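Local coordinates for protein malate dehydrogenase (Porphyromonas gingivalis, PDB 3FI9) that probably catalyses the NAD-dependent interconversion of malate and oxaloacetate, at residues A[42-48]-A[65-69]; A[98-103]-A[316-322]. All blocks are in the same frame, centred on the assembly; numbering follows the deposited sequence.

Contact 1 (A[42-48]-A[65-69]); sequences PFAVGLE and TFTSD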
loop_
_atom_site.group_PDB
_atom_site.type_symbol
_atom_site.label_atom_id
_atom_site.label_comp_id
_atom_site.label_asym_id
_atom_site.label_seq_id
_atom_site.Cartn_x
_atom_site.Cartn_y
_atom_site.Cartn_z
ATOM N N PRO A 42 -15.791 -6.319 11.859
ATOM C CA PRO A 42 -16.788 -7.411 12.138
ATOM C C PRO A 42 -16.564 -8.638 11.278
ATOM O O PRO A 42 -16.998 -9.725 11.651
ATOM C CB PRO A 42 -18.143 -6.775 11.765
ATOM C CG PRO A 42 -17.795 -5.621 10.859
ATOM C CD PRO A 42 -16.453 -5.083 11.402
ATOM N N PHE A 43 -15.917 -8.494 10.122
ATOM C CA PHE A 43 -15.767 -9.640 9.213
ATOM C C PHE A 43 -14.508 -10.413 9.581
ATOM O O PHE A 43 -13.430 -10.135 9.058
ATOM C CB PHE A 43 -15.763 -9.166 7.755
ATOM C CG PHE A 43 -15.661 -10.266 6.742
ATOM C CD1 PHE A 43 -16.303 -11.486 6.943
ATOM C CD2 PHE A 43 -14.942 -10.075 5.576
ATOM C CE1 PHE A 43 -16.208 -12.502 6.001
ATOM C CE2 PHE A 43 -14.833 -11.084 4.626
ATOM C CZ PHE A 43 -15.467 -12.294 4.841
ATOM N N ALA A 44 -14.636 -11.385 10.484
ATOM C CA ALA A 44 -13.454 -11.982 11.114
ATOM C C ALA A 44 -12.555 -12.728 10.115
ATOM O O ALA A 44 -11.336 -12.721 10.233
ATOM C CB ALA A 44 -13.864 -12.920 12.288
ATOM N N VAL A 45 -13.140 -13.376 9.125
ATOM C CA VAL A 45 -12.308 -14.160 8.230
ATOM C C VAL A 45 -11.483 -13.249 7.303
ATOM O O VAL A 45 -10.284 -13.446 7.142
ATOM C CB VAL A 45 -13.136 -15.213 7.455
ATOM C CG1 VAL A 45 -12.298 -15.804 6.317
ATOM C CG2 VAL A 45 -13.548 -16.276 8.420
ATOM N N GLY A 46 -12.122 -12.223 6.755
ATOM C CA GLY A 46 -11.446 -11.297 5.902
ATOM C C GLY A 46 -10.383 -10.598 6.696
ATOM O O GLY A 46 -9.302 -10.403 6.172
ATOM N N LEU A 47 -10.679 -10.265 7.964
ATOM C CA LEU A 47 -9.739 -9.574 8.850
ATOM C C LEU A 47 -8.496 -10.412 9.045
ATOM O O LEU A 47 -7.378 -9.908 9.004
ATOM C CB LEU A 47 -10.343 -9.306 10.243
ATOM C CG LEU A 47 -9.541 -8.520 11.313
ATOM C CD1 LEU A 47 -9.002 -7.150 10.803
ATOM C CD2 LEU A 47 -10.382 -8.310 12.543
ATOM N N GLU A 48 -8.701 -11.699 9.307
ATOM C CA GLU A 48 -7.559 -12.565 9.534
ATOM C C GLU A 48 -6.629 -12.613 8.318
ATOM O O GLU A 48 -5.413 -12.703 8.488
ATOM C CB GLU A 48 -7.992 -13.996 9.892
ATOM C CG GLU A 48 -6.812 -14.872 10.227
ATOM C CD GLU A 48 -7.225 -16.302 10.601
ATOM O OE1 GLU A 48 -8.438 -16.553 10.783
ATOM O OE2 GLU A 48 -6.321 -17.149 10.759
ATOM N N THR A 65 -2.170 -6.381 16.241
ATOM C CA THR A 65 -3.255 -7.103 16.871
ATOM C C THR A 65 -4.455 -7.003 15.930
ATOM O O THR A 65 -4.564 -6.066 15.133
ATOM C CB THR A 65 -3.623 -6.623 18.320
ATOM O OG1 THR A 65 -3.829 -5.198 18.371
ATOM C CG2 THR A 65 -2.553 -7.052 19.378
ATOM N N PHE A 66 -5.333 -7.989 15.974
ATOM C CA PHE A 66 -6.582 -7.859 15.229
ATOM C C PHE A 66 -7.701 -8.455 16.030
ATOM O O PHE A 66 -7.486 -9.386 16.824
ATOM C CB PHE A 66 -6.511 -8.440 13.833
ATOM C CG PHE A 66 -6.265 -9.925 13.778
ATOM C CD1 PHE A 66 -7.329 -10.817 13.618
ATOM C CD2 PHE A 66 -4.978 -10.430 13.866
ATOM C CE1 PHE A 66 -7.094 -12.194 13.550
ATOM C CE2 PHE A 66 -4.751 -11.808 13.792
ATOM C CZ PHE A 66 -5.793 -12.676 13.648
ATOM N N THR A 67 -8.895 -7.912 15.830
ATOM C CA THR A 67 -10.039 -8.349 16.602
ATOM C C THR A 67 -11.349 -7.916 15.954
ATOM O O THR A 67 -11.417 -6.877 15.255
ATOM C CB THR A 67 -9.949 -7.816 18.090
ATOM O OG1 THR A 67 -11.081 -8.276 18.838
ATOM C CG2 THR A 67 -9.960 -6.288 18.146
ATOM N N SER A 68 -12.389 -8.725 16.173
ATOM C CA SER A 68 -13.767 -8.353 15.800
ATOM C C SER A 68 -14.616 -7.914 16.994
ATOM O O SER A 68 -15.845 -7.771 16.862
ATOM C CB SER A 68 -14.476 -9.496 15.086
ATOM O OG SER A 68 -13.783 -9.808 13.910
ATOM N N ASP A 69 -13.956 -7.689 18.125
ATOM C CA ASP A 69 -14.585 -7.227 19.362
ATOM C C ASP A 69 -14.243 -5.762 19.555
ATOM O O ASP A 69 -13.073 -5.397 19.762
ATOM C CB ASP A 69 -14.076 -8.009 20.584
ATOM C CG ASP A 69 -14.803 -7.594 21.893
ATOM O OD1 ASP A 69 -15.845 -8.193 22.236
ATOM O OD2 ASP A 69 -14.404 -6.622 22.533
#

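Contact 2 (A[98-103]-A[316-322]); sequences LKGNAE and EVIAMGI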
loop_
_atom_site.group_PDB
_atom_site.type_symbol
_atom_site.label_atom_id
_atom_site.label_comp_id
_atom_site.label_asym_id
_atom_site.label_seq_id
_atom_site.Cartn_x
_atom_site.Cartn_y
_atom_site.Cartn_z
ATOM N N LEU A 98 -28.289 6.827 4.082
ATOM C CA LEU A 98 -28.026 7.985 4.912
ATOM C C LEU A 98 -28.214 7.633 6.381
ATOM O O LEU A 98 -27.326 7.843 7.205
ATOM C CB LEU A 98 -28.986 9.110 4.534
ATOM C CG LEU A 98 -28.985 10.343 5.439
ATOM C CD1 LEU A 98 -27.596 10.954 5.508
ATOM C CD2 LEU A 98 -30.040 11.352 4.931
ATOM N N LYS A 99 -29.379 7.084 6.688
ATOM C CA LYS A 99 -29.710 6.635 8.029
ATOM C C LYS A 99 -28.767 5.528 8.501
ATOM O O LYS A 99 -28.310 5.532 9.647
ATOM C CB LYS A 99 -31.166 6.117 8.065
ATOM C CG LYS A 99 -31.678 5.825 9.475
ATOM C CD LYS A 99 -33.185 5.592 9.457
ATOM C CE LYS A 99 -33.740 5.528 10.878
ATOM N NZ LYS A 99 -32.910 4.665 11.772
ATOM N N GLY A 100 -28.495 4.574 7.617
ATOM C CA GLY A 100 -27.607 3.478 7.942
ATOM C C GLY A 100 -26.220 3.967 8.314
ATOM O O GLY A 100 -25.651 3.552 9.336
ATOM N N ASN A 101 -25.669 4.878 7.522
ATOM C CA ASN A 101 -24.332 5.400 7.857
ATOM C C ASN A 101 -24.340 6.349 9.055
ATOM O O ASN A 101 -23.372 6.382 9.849
ATOM C CB ASN A 101 -23.703 6.101 6.648
ATOM C CG ASN A 101 -23.262 5.132 5.619
ATOM O OD1 ASN A 101 -22.352 4.341 5.861
ATOM N ND2 ASN A 101 -23.915 5.154 4.461
ATOM N N ALA A 102 -25.412 7.129 9.193
ATOM C CA ALA A 102 -25.506 7.979 10.381
ATOM C C ALA A 102 -25.546 7.120 11.644
ATOM O O ALA A 102 -24.915 7.476 12.666
ATOM C CB ALA A 102 -26.702 8.906 10.319
ATOM N N GLU A 103 -26.287 6.014 11.586
ATOM C CA GLU A 103 -26.378 5.077 12.736
ATOM C C GLU A 103 -25.040 4.399 13.051
ATOM O O GLU A 103 -24.710 4.198 14.209
ATOM C CB GLU A 103 -27.414 3.963 12.517
ATOM C CG GLU A 103 -28.860 4.422 12.289
ATOM C CD GLU A 103 -29.509 5.036 13.512
ATOM O OE1 GLU A 103 -28.803 5.329 14.490
ATOM O OE2 GLU A 103 -30.744 5.236 13.484
ATOM N N GLU A 316 -32.099 16.882 7.980
ATOM C CA GLU A 316 -32.679 15.552 7.801
ATOM C C GLU A 316 -32.308 14.589 8.930
ATOM O O GLU A 316 -33.159 13.882 9.479
ATOM C CB GLU A 316 -32.210 14.904 6.498
ATOM C CG GLU A 316 -33.010 15.226 5.264
ATOM C CD GLU A 316 -32.640 14.327 4.102
ATOM O OE1 GLU A 316 -32.130 14.870 3.105
ATOM O OE2 GLU A 316 -32.865 13.087 4.182
ATOM N N VAL A 317 -31.018 14.530 9.254
ATOM C CA VAL A 317 -30.554 13.610 10.275
ATOM C C VAL A 317 -30.985 14.026 11.697
ATOM O O VAL A 317 -31.126 13.179 12.596
ATOM C CB VAL A 317 -29.027 13.374 10.113
ATOM C CG1 VAL A 317 -28.481 12.374 11.186
ATOM C CG2 VAL A 317 -28.746 12.846 8.687
ATOM N N ILE A 318 -31.158 15.324 11.925
ATOM C CA ILE A 318 -31.810 15.783 13.161
ATOM C C ILE A 318 -33.241 15.240 13.164
ATOM O O ILE A 318 -33.741 14.768 14.189
ATOM C CB ILE A 318 -31.764 17.362 13.295
ATOM C CG1 ILE A 318 -30.322 17.844 13.466
ATOM C CG2 ILE A 318 -32.610 17.906 14.492
ATOM C CD1 ILE A 318 -30.139 19.375 13.273
ATOM N N ALA A 319 -33.903 15.280 12.013
ATOM C CA ALA A 319 -35.331 14.871 11.944
ATOM C C ALA A 319 -35.514 13.375 12.209
ATOM O O ALA A 319 -36.579 12.929 12.672
ATOM C CB ALA A 319 -35.938 15.265 10.595
ATOM N N MET A 320 -34.474 12.603 11.917
ATOM C CA MET A 320 -34.482 11.168 12.136
ATOM C C MET A 320 -34.267 10.952 13.645
ATOM O O MET A 320 -34.304 9.848 14.128
ATOM C CB MET A 320 -33.350 10.487 11.361
ATOM C CG MET A 320 -33.460 10.379 9.801
ATOM S SD MET A 320 -31.858 9.833 9.031
ATOM C CE MET A 320 -32.214 10.037 7.293
ATOM N N GLY A 321 -34.022 12.016 14.388
ATOM C CA GLY A 321 -33.719 11.872 15.834
ATOM C C GLY A 321 -32.315 11.367 16.223
ATOM O O GLY A 321 -32.073 10.981 17.387
ATOM N N ILE A 322 -31.377 11.379 15.272
ATOM C CA ILE A 322 -30.060 10.802 15.505
ATOM C C ILE A 322 -29.099 11.886 16.006
ATOM O O ILE A 322 -28.369 11.734 17.003
ATOM C CB ILE A 322 -29.478 10.205 14.201
ATOM C CG1 ILE A 322 -30.211 8.916 13.815
ATOM C CG2 ILE A 322 -27.925 9.960 14.396
ATOM C CD1 ILE A 322 -29.897 8.391 12.380
#

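Contact 1 (A[42-48]-A[65-69])
Helix 44-48 and strand 65-67 run nearly antiparallel, their axes 166° apart and 8.9 Å distant at closest approach; the CA atoms nearest each other are those of Leu-47 with Phe-66 and of Pro-42 with Ser-68. This is the return half of a beta-alpha-beta unit in the Rossmann-type NAD-binding domain: strand 65-67 follows helix 44-57 and takes the sheet edge. Leu-47 holds CG anti to its N (chi1 -177°), which sends the isobutyl group toward the strand; its CG lies 3.9 Å from Phe-66 CD1, an oblique approach to the ring. Further along the same side of the ring, Phe-66 CE1 is 4.1 Å from Glu-48 CA, while Ala-51 and Arg-55 extend the cover along the helix. Both Leu-47 and Phe-66 also touch Leu-39 of the neighbouring strand. Leu-47 is close to Ala-16, a predicted NAD-binding residue. Near the helix start, Ser-68 OG lies 3.5 Å from Ala-44 CB and hydrogen-bonds to Asp-41 O. Thr-67 OG1, also hydrogen-bonded to Glu-72 OE1, closes an ST turn by accepting from Asp-69 N at 3.0 Å, N-H...O 160°. Closest across the segments, Leu-47 CD2 sits 3.2 Å from Thr-67 O.

Contact 2 (A[98-103]-A[316-322])
The C-terminal end of helix 297-319, closed by a Schellman motif, packs on helix 94-115 and so joins the C-terminal part of the chain to the NAD-binding domain. Gly-321 supplies the positive phi (76°) of the motif, and Ile-322 N returns to Val-317 O at 3.2 Å; this turn brings Ile-322 back against the partner helix. Leu-98 is met from two sides of its fork: CD1 lies 3.9 Å from Val-317 CG2, and CD2 is 3.5 Å from Met-320 CE, a close approach for two carbons. The Met-320 chain, straight past CG, reaches over with SD 3.9 Å from Lys-99 CB. One turn on, Ala-102 CB touches both Val-317 CG1 and Ile-322 CD1, 3.8 Å from the latter. Ile-131 of helix 129-140 also touches Ala-102 and Val-317. Beside Ile-322, Glu-103 bends at chi2 (-69°), which swings its carboxylate over Ile-322, with OE2 3.4 Å from Ile-322 CD1. That same OE2 takes Lys-99 NZ at 2.8 Å through its anti lone pair, an i to i+4 salt bridge within the helix that ties down the carboxylate. The last helix of the C-terminal domain, turned by a Schellman motif, is thus laid on a helix of the Rossmann-type domain of a lactate/malate dehydrogenase.

How the contacts relate
Contact 1 and contact 2 are separate pieces of packing, with centres 27 Å apart and nearest atoms about 12 Å apart. Contact 1 is local, with 16 residues between its segments inside one beta-alpha-beta unit, and lies at the surface, where the second subunit's Leu-231 packs on Val-45 and Glu-48. Contact 2 spans 212 intervening residues, bringing together helices from the two family regions, and is more deeply buried: four of its eight touching residues, against one of eight in contact 1. They share no helix or strand. An aromatic ring and a serine hydroxyl mark the helix-strand face, whereas aliphatic and thioether groups fill the helix-helix one, with an ion pair at its margin.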